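Local coordinates for protein uncharacterized ACR, COG1565 superfamily (Burkholderia thailandensis, PDB 4F3N) that is of unknown function but probably acts as an S-adenosylmethionine-dependent methyltransferase, perhaps one that symmetrically dimethylates arginine side chains of proteins, at residues F111-E116 against G213-D218; I297-P302 against D336-V341. All blocks are in the same frame, centred on the assembly; numbering follows the deposited sequence.

Interaction 1: residues F111-E116 against G213-D218; sequences FVTAPE and GNEVLD. With EDO (1,2-ethanediol), chain D.
Both oxygens of the Glu215 carboxylate are held by a single residue of the facing loop, Thr113. The backbone N of Thr113 gives a nearly straight hydrogen bond to Glu215 OE2 (3.0 Å, 174° at the hydrogen), which is met on its syn side and only slightly out of the carboxylate plane. The hydroxyl of the same residue turns to the other oxygen: with OG1 set beside the backbone N and anti to the carbonyl carbon (chi1 -64°), Thr113 OG1 donates to Glu215 OE1 at 2.8 Å, coming from above the plane of the group. The two bonds together fix the rotation of the carboxylate. Beyond CG the Glu215 chain is extended (chi2 -172°), and this carries its end across to the loop at about a right angle to the threonine side chain.

Val112 fills the flank of this pair. Its CB lies 3.6 Å from Glu215 OE2, while its CG1 packs against ND2 of Asn214, the two side chains crossing at about a right angle. One water takes the N-H of Ala114 and donates to Glu215 OE2, giving that oxygen a second partner. Ethanediol, probably from the crystallisation liquor, sits beside this water and accepts a straight bond from Asn214 ND2 to its O2 (3.0 Å). Thr113 and Asn214 have been seen to bind S-adenosylhomocysteine in this protein, although none is bound to the chain here, so the loop 111-116 and the end of strand 210-214 form part of the cofactor pocket of a Rossmann-like methyltransferase fold.

Interaction 2: residues I297-P302 against D336-V341; sequences IDYGFP and DITAHV
Tyr299 and His340 meet in a T-shaped pair: the CD2 edge of the tyrosine points at one face of the imidazole, 3.4 Å from His340 ND1, with the planes at 69°. Phe301 approaches the histidine at CD2 through its CE2, in planes only 22° apart but slid so far that the rings barely overlap. The tyrosine CG lies between its backbone N and carbonyl carbon (chi1 45°), a setting that swings the ring along segment 336-341 and brings the phenol to Thr338. There OH meets Thr338 OG1 at 3.2 Å, a weak bond at best, and an unsettled one, because Met317 O is also within reach of the same hydroxyl.

Alongside the aromatic cluster the backbones join as parallel strands, 300-301 forming an outer strand of a small mixed sheet beside 336-342. Val341 N donates to Tyr299 O (2.8 Å) and Val341 O receives the N-H of Phe301 (2.9 Å), so the backbone N and O of Val341 are both engaged. Between these bonds Gly300, with no side chain, brings its CA to 3.1 Å from Val341 O in a CA-H...O contact.

Val341 CG2 rests against the carboxylate of Asp298, 3.6 Å from its CG. The chain turns a corner at Tyr299, leaving strand 293-298 in the central seven-stranded sheet, and Asp298 OD1 takes the N-H of Tyr299 at this corner through its anti lone pair. Farther out, Phe407 lies edge-to-face with Tyr299, Arg311 makes a cation-pi contact with Phe301, and Thr315 OG1 bonds to the backbone N of His340.

How the interactions relate
Interactions 1 and 2, centred 10 Å apart, meet where strands 210-214 and 293-298 run side by side in the central sheet. Glu215 N lies 2.8 Å from Ile297 O, a probable hydrogen bond that ties the Glu215 loop of interaction 1 to the strand leading into interaction 2. Just beyond, Asp218 N probably bonds to Asp298 OD2 at 3.0 Å, while the Asp218 carboxylate carbon CG packs 3.2 Å from Tyr299 OH. The Tyr299 side chain also comes to about 4 Å from that of Thr113 at their nearest atoms. Interaction 2 therefore probably borders the S-adenosylhomocysteine pocket, to which interaction 1 contributes Thr113 and Asn214 directly.

Interaction 1: residues F111-E116 against G213-D218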
ATOM      1  N   PHE A 111      -7.095   4.019  -6.318  1.00 31.38           N
ATOM      2  CA  PHE A 111      -5.967   4.141  -5.386  1.00 29.58           C
ATOM      3  C   PHE A 111      -6.128   3.169  -4.204  1.00 27.04           C
ATOM      4  O   PHE A 111      -5.139   2.808  -3.556  1.00 24.62           O
ATOM      5  CB  PHE A 111      -5.829   5.582  -4.862  1.00 32.54           C
ATOM      6  CG  PHE A 111      -5.745   6.631  -5.952  1.00 33.64           C
ATOM      7  CD1 PHE A 111      -4.582   6.793  -6.684  1.00 35.05           C
ATOM      8  CD2 PHE A 111      -6.837   7.473  -6.226  1.00 35.00           C
ATOM      9  CE1 PHE A 111      -4.498   7.757  -7.696  1.00 35.16           C
ATOM     10  CE2 PHE A 111      -6.758   8.432  -7.231  1.00 35.90           C
ATOM     11  CZ  PHE A 111      -5.581   8.576  -7.960  1.00 35.54           C
ATOM     12  N   VAL A 112      -7.365   2.759  -3.917  1.00 22.97           N
ATOM     13  CA  VAL A 112      -7.646   1.688  -2.909  1.00 20.52           C
ATOM     14  C   VAL A 112      -8.619   0.662  -3.476  1.00 20.32           C
ATOM     15  O   VAL A 112      -9.323   0.923  -4.478  1.00 20.83           O
ATOM     16  CB  VAL A 112      -8.226   2.239  -1.570  1.00 20.89           C
ATOM     17  CG1 VAL A 112      -7.253   3.237  -0.918  1.00 21.40           C
ATOM     18  CG2 VAL A 112      -9.608   2.887  -1.782  1.00 22.01           C
ATOM     19  N   THR A 113      -8.664  -0.507  -2.836  1.00 18.90           N
ATOM     20  CA  THR A 113      -9.433  -1.664  -3.382  1.00 18.54           C
ATOM     21  C   THR A 113     -10.963  -1.418  -3.357  1.00 19.94           C
ATOM     22  O   THR A 113     -11.689  -1.773  -4.310  1.00 21.86           O
ATOM     23  CB  THR A 113      -9.059  -2.977  -2.660  1.00 18.04           C
ATOM     24  OG1 THR A 113      -7.686  -3.262  -2.913  1.00 17.09           O
ATOM     25  CG2 THR A 113      -9.869  -4.171  -3.182  1.00 17.98           C
ATOM     26  N   ALA A 114     -11.422  -0.791  -2.285  1.00 20.30           N
ATOM     27  CA  ALA A 114     -12.864  -0.727  -1.957  1.00 21.21           C
ATOM     28  C   ALA A 114     -13.129   0.641  -1.337  1.00 21.25           C
ATOM     29  O   ALA A 114     -13.248   0.767  -0.130  1.00 18.86           O
ATOM     30  CB  ALA A 114     -13.248  -1.834  -0.960  1.00 21.38           C
ATOM     31  N   PRO A 115     -13.136   1.697  -2.164  1.00 22.01           N
ATOM     32  CA  PRO A 115     -13.320   3.051  -1.605  1.00 21.63           C
ATOM     33  C   PRO A 115     -14.644   3.247  -0.887  1.00 22.07           C
ATOM     34  O   PRO A 115     -14.703   4.007   0.053  1.00 23.40           O
ATOM     35  CB  PRO A 115     -13.214   3.963  -2.816  1.00 21.80           C
ATOM     36  CG  PRO A 115     -13.425   3.084  -3.995  1.00 23.17           C
ATOM     37  CD  PRO A 115     -12.964   1.704  -3.626  1.00 23.01           C
ATOM     38  N   GLU A 116     -15.668   2.519  -1.308  1.00 25.26           N
ATOM     39  CA  GLU A 116     -17.013   2.605  -0.737  1.00 25.30           C
ATOM     40  C   GLU A 116     -17.069   2.060   0.698  1.00 25.16           C
ATOM     41  O   GLU A 116     -18.061   2.251   1.398  1.00 24.81           O
ATOM     42  CB  GLU A 116     -18.020   1.835  -1.624  1.00 28.31           C
ATOM     43  CG  GLU A 116     -18.070   0.306  -1.446  1.00 29.51           C
ATOM     44  CD  GLU A 116     -16.935  -0.482  -2.121  1.00 30.11           C
ATOM     45  OE1 GLU A 116     -16.034   0.112  -2.773  1.00 31.05           O
ATOM     46  OE2 GLU A 116     -16.949  -1.734  -1.981  1.00 29.57           O
ATOM     47  N   GLY A 213      -0.648   4.525   6.387  1.00  8.79           N
ATOM     48  CA  GLY A 213      -0.315   4.168   5.007  1.00  9.00           C
ATOM     49  C   GLY A 213      -1.259   3.058   4.581  1.00  9.31           C
ATOM     50  O   GLY A 213      -1.014   1.897   4.879  1.00  9.31           O
ATOM     51  N   ASN A 214      -2.349   3.426   3.906  1.00  9.54           N
ATOM     52  CA  ASN A 214      -3.371   2.502   3.502  1.00  9.62           C
ATOM     53  C   ASN A 214      -3.242   2.123   2.032  1.00  9.13           C
ATOM     54  O   ASN A 214      -3.418   2.983   1.180  1.00  8.61           O
ATOM     55  CB  ASN A 214      -4.678   3.230   3.711  1.00 10.31           C
ATOM     56  CG  ASN A 214      -5.851   2.405   3.381  1.00 11.05           C
ATOM     57  OD1 ASN A 214      -5.907   1.204   3.677  1.00 12.52           O
ATOM     58  ND2 ASN A 214      -6.889   3.093   2.801  1.00 12.42           N
ATOM     59  N   GLU A 215      -2.928   0.864   1.743  1.00  9.55           N
ATOM     60  CA  GLU A 215      -2.648   0.437   0.384  1.00  9.74           C
ATOM     61  C   GLU A 215      -1.633   1.311  -0.355  1.00 10.02           C
ATOM     62  O   GLU A 215      -1.829   1.634  -1.546  1.00 10.01           O
ATOM     63  CB  GLU A 215      -3.981   0.330  -0.376  1.00 10.47           C
ATOM     64  CG  GLU A 215      -4.719  -0.915   0.039  1.00 11.33           C
ATOM     65  CD  GLU A 215      -5.951  -1.167  -0.808  1.00 12.55           C
ATOM     66  OE1 GLU A 215      -5.770  -1.484  -1.965  1.00 13.33           O
ATOM     67  OE2 GLU A 215      -7.050  -0.947  -0.299  1.00 15.79           O
ATOM     68  N   VAL A 216      -0.553   1.689   0.329  1.00  9.61           N
ATOM     69  CA  VAL A 216       0.523   2.401  -0.321  1.00  9.89           C
ATOM     70  C   VAL A 216       1.759   1.543  -0.532  1.00  9.57           C
ATOM     71  O   VAL A 216       2.454   1.739  -1.549  1.00 10.18           O
ATOM     72  CB  VAL A 216       0.887   3.736   0.388  1.00 10.31           C
ATOM     73  CG1 VAL A 216      -0.328   4.672   0.385  1.00 11.11           C
ATOM     74  CG2 VAL A 216       1.341   3.536   1.802  1.00 10.42           C
ATOM     75  N   LEU A 217       2.023   0.582   0.349  1.00  9.16           N
ATOM     76  CA  LEU A 217       3.194  -0.282   0.189  1.00  8.99           C
ATOM     77  C   LEU A 217       3.101  -1.147  -1.060  1.00  8.67           C
ATOM     78  O   LEU A 217       4.146  -1.357  -1.775  1.00  9.18           O
ATOM     79  CB  LEU A 217       3.413  -1.144   1.419  1.00  8.89           C
ATOM     80  CG  LEU A 217       3.746  -0.418   2.741  1.00  9.38           C
ATOM     81  CD1 LEU A 217       3.852  -1.451   3.858  1.00  9.16           C
ATOM     82  CD2 LEU A 217       5.003   0.479   2.693  1.00  9.73           C
ATOM     83  N   ASP A 218       1.871  -1.562  -1.395  1.00  8.44           N
ATOM     84  CA  ASP A 218       1.636  -2.449  -2.535  1.00  8.43           C
ATOM     85  C   ASP A 218       1.920  -1.793  -3.883  1.00  9.25           C
ATOM     86  O   ASP A 218       2.049  -2.505  -4.861  1.00  9.50           O
ATOM     87  CB  ASP A 218       0.225  -3.043  -2.501  1.00  8.42           C
ATOM     88  CG  ASP A 218      -0.851  -2.010  -2.654  1.00  8.73           C
ATOM     89  OD1 ASP A 218      -0.773  -1.228  -3.621  1.00  9.14           O
ATOM     90  OD2 ASP A 218      -1.796  -1.950  -1.812  1.00  8.28           O
TER
HETATM   91  C1  EDO D 503     -11.581   0.717   3.001  1.00 16.13           C
HETATM   92  O1  EDO D 503     -11.115  -0.543   2.596  1.00 15.44           O
HETATM   93  C2  EDO D 503     -10.378   1.530   3.425  1.00 16.51           C
HETATM   94  O2  EDO D 503      -9.571   1.913   2.301  1.00 16.38           O
HETATM   95  O   HOH W   1      -3.485   4.203  -1.740  1.00 20.69           O
HETATM   96  O   HOH W   2      -9.904  -0.586   0.202  1.00 23.08           O

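Interaction 2: residues I297-P302 against D336-V341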
ATOM      1  N   ILE A 297      -1.686  -0.682   6.291  1.00  6.73           N
ATOM      2  CA  ILE A 297      -2.753  -1.594   5.972  1.00  6.90           C
ATOM      3  C   ILE A 297      -2.544  -2.038   4.540  1.00  6.87           C
ATOM      4  O   ILE A 297      -2.422  -1.184   3.641  1.00  6.82           O
ATOM      5  CB  ILE A 297      -4.135  -0.900   6.054  1.00  7.47           C
ATOM      6  CG1 ILE A 297      -4.289  -0.263   7.464  1.00  7.93           C
ATOM      7  CG2 ILE A 297      -5.274  -1.918   5.790  1.00  7.71           C
ATOM      8  CD1 ILE A 297      -4.385   1.246   7.432  1.00  8.62           C
ATOM      9  N   ASP A 298      -2.468  -3.339   4.317  1.00  6.64           N
ATOM     10  CA  ASP A 298      -2.239  -3.822   2.957  1.00  6.83           C
ATOM     11  C   ASP A 298      -2.416  -5.312   2.865  1.00  7.49           C
ATOM     12  O   ASP A 298      -2.395  -6.045   3.865  1.00  7.83           O
ATOM     13  CB  ASP A 298      -0.830  -3.425   2.489  1.00  6.84           C
ATOM     14  CG  ASP A 298      -0.784  -2.818   1.117  1.00  6.63           C
ATOM     15  OD1 ASP A 298      -1.531  -3.283   0.199  1.00  6.79           O
ATOM     16  OD2 ASP A 298       0.004  -1.855   0.937  1.00  6.36           O
ATOM     17  N   TYR A 299      -2.575  -5.762   1.632  1.00  7.67           N
ATOM     18  CA  TYR A 299      -2.623  -7.190   1.351  1.00  8.45           C
ATOM     19  C   TYR A 299      -1.236  -7.797   1.229  1.00  8.30           C
ATOM     20  O   TYR A 299      -0.296  -7.212   0.652  1.00  8.61           O
ATOM     21  CB  TYR A 299      -3.477  -7.446   0.121  1.00  8.80           C
ATOM     22  CG  TYR A 299      -3.224  -6.524  -1.075  1.00  9.43           C
ATOM     23  CD1 TYR A 299      -3.961  -5.334  -1.250  1.00  9.92           C
ATOM     24  CD2 TYR A 299      -2.269  -6.835  -2.024  1.00 10.24           C
ATOM     25  CE1 TYR A 299      -3.767  -4.518  -2.352  1.00  9.79           C
ATOM     26  CE2 TYR A 299      -2.047  -5.990  -3.131  1.00 10.42           C
ATOM     27  CZ  TYR A 299      -2.805  -4.848  -3.284  1.00 10.20           C
ATOM     28  OH  TYR A 299      -2.595  -4.015  -4.362  1.00 11.10           O
ATOM     29  N   GLY A 300      -1.077  -8.939   1.845  1.00  8.64           N
ATOM     30  CA  GLY A 300       0.199  -9.640   1.864  1.00  8.92           C
ATOM     31  C   GLY A 300       0.352 -10.627   2.997  1.00  9.22           C
ATOM     32  O   GLY A 300      -0.651 -11.038   3.593  1.00  9.09           O
ATOM     33  N   PHE A 301       1.588 -11.063   3.253  1.00  9.30           N
ATOM     34  CA  PHE A 301       1.818 -12.212   4.123  1.00 10.36           C
ATOM     35  C   PHE A 301       3.206 -12.104   4.712  1.00 10.43           C
ATOM     36  O   PHE A 301       4.074 -11.420   4.165  1.00  9.72           O
ATOM     37  CB  PHE A 301       1.762 -13.582   3.354  1.00 11.53           C
ATOM     38  CG  PHE A 301       0.733 -13.673   2.246  1.00 12.07           C
ATOM     39  CD1 PHE A 301      -0.546 -14.099   2.521  1.00 12.45           C
ATOM     40  CD2 PHE A 301       1.076 -13.428   0.918  1.00 12.39           C
ATOM     41  CE1 PHE A 301      -1.501 -14.178   1.526  1.00 13.07           C
ATOM     42  CE2 PHE A 301       0.120 -13.493  -0.099  1.00 12.78           C
ATOM     43  CZ  PHE A 301      -1.170 -13.890   0.211  1.00 13.17           C
ATOM     44  N   PRO A 302       3.451 -12.781   5.819  1.00 11.16           N
ATOM     45  CA  PRO A 302       4.825 -12.941   6.274  1.00 11.51           C
ATOM     46  C   PRO A 302       5.640 -13.782   5.293  1.00 12.26           C
ATOM     47  O   PRO A 302       5.094 -14.400   4.405  1.00 11.57           O
ATOM     48  CB  PRO A 302       4.679 -13.697   7.575  1.00 11.94           C
ATOM     49  CG  PRO A 302       3.205 -13.587   7.937  1.00 12.05           C
ATOM     50  CD  PRO A 302       2.487 -13.510   6.649  1.00 11.41           C
ATOM     51  N   ASP A 336      -3.012  -0.161 -13.402  1.00 15.52           N
ATOM     52  CA  ASP A 336      -2.339  -0.286 -12.106  1.00 16.87           C
ATOM     53  C   ASP A 336      -1.415  -1.499 -12.181  1.00 15.23           C
ATOM     54  O   ASP A 336      -1.701  -2.445 -12.890  1.00 14.85           O
ATOM     55  CB  ASP A 336      -3.433  -0.577 -11.053  1.00 21.06           C
ATOM     56  CG  ASP A 336      -3.016  -0.310  -9.664  1.00 25.89           C
ATOM     57  OD1 ASP A 336      -1.855   0.086  -9.433  1.00 30.15           O
ATOM     58  OD2 ASP A 336      -3.895  -0.501  -8.788  1.00 28.20           O
ATOM     59  N   ILE A 337      -0.322  -1.465 -11.424  1.00 13.22           N
ATOM     60  CA  ILE A 337       0.545  -2.622 -11.236  1.00 12.69           C
ATOM     61  C   ILE A 337       0.824  -2.681  -9.733  1.00 11.98           C
ATOM     62  O   ILE A 337       1.252  -1.675  -9.147  1.00 11.32           O
ATOM     63  CB  ILE A 337       1.908  -2.511 -11.979  1.00 12.30           C
ATOM     64  CG1 ILE A 337       1.705  -2.259 -13.502  1.00 12.54           C
ATOM     65  CG2 ILE A 337       2.708  -3.804 -11.740  1.00 12.25           C
ATOM     66  CD1 ILE A 337       2.980  -1.902 -14.271  1.00 12.96           C
ATOM     67  N   THR A 338       0.513  -3.804  -9.082  1.00 11.86           N
ATOM     68  CA  THR A 338       0.742  -3.903  -7.640  1.00 12.12           C
ATOM     69  C   THR A 338       1.395  -5.236  -7.339  1.00 11.09           C
ATOM     70  O   THR A 338       1.374  -6.144  -8.126  1.00 10.21           O
ATOM     71  CB  THR A 338      -0.576  -3.828  -6.801  1.00 13.40           C
ATOM     72  OG1 THR A 338      -1.441  -4.908  -7.165  1.00 14.93           O
ATOM     73  CG2 THR A 338      -1.296  -2.513  -7.016  1.00 15.52           C
ATOM     74  N   ALA A 339       1.982  -5.337  -6.169  1.00 10.80           N
ATOM     75  CA  ALA A 339       2.453  -6.605  -5.664  1.00 10.46           C
ATOM     76  C   ALA A 339       1.961  -6.683  -4.240  1.00 10.72           C
ATOM     77  O   ALA A 339       1.773  -5.668  -3.615  1.00 10.65           O
ATOM     78  CB  ALA A 339       3.961  -6.656  -5.656  1.00 12.02           C
ATOM     79  N   HIS A 340       1.776  -7.874  -3.716  1.00 10.47           N
ATOM     80  CA  HIS A 340       1.437  -8.013  -2.291  1.00 10.47           C
ATOM     81  C   HIS A 340       2.616  -7.618  -1.446  1.00  9.79           C
ATOM     82  O   HIS A 340       3.749  -7.527  -1.928  1.00 10.70           O
ATOM     83  CB  HIS A 340       1.065  -9.444  -2.002  1.00 10.58           C
ATOM     84  CG  HIS A 340      -0.286  -9.860  -2.515  1.00 11.37           C
ATOM     85  ND1 HIS A 340      -0.810  -9.452  -3.731  1.00 11.55           N
ATOM     86  CD2 HIS A 340      -1.227 -10.699  -1.949  1.00 11.89           C
ATOM     87  CE1 HIS A 340      -2.032  -9.992  -3.881  1.00 11.90           C
ATOM     88  NE2 HIS A 340      -2.286 -10.766  -2.806  1.00 12.83           N
ATOM     89  N   VAL A 341       2.377  -7.340  -0.174  1.00  9.35           N
ATOM     90  CA  VAL A 341       3.393  -6.926   0.722  1.00  9.05           C
ATOM     91  C   VAL A 341       3.971  -8.104   1.481  1.00  9.77           C
ATOM     92  O   VAL A 341       3.235  -9.007   1.926  1.00  9.39           O
ATOM     93  CB  VAL A 341       2.792  -5.876   1.697  1.00  8.76           C
ATOM     94  CG1 VAL A 341       3.764  -5.517   2.801  1.00  8.78           C
ATOM     95  CG2 VAL A 341       2.338  -4.669   0.905  1.00  8.24           C
TER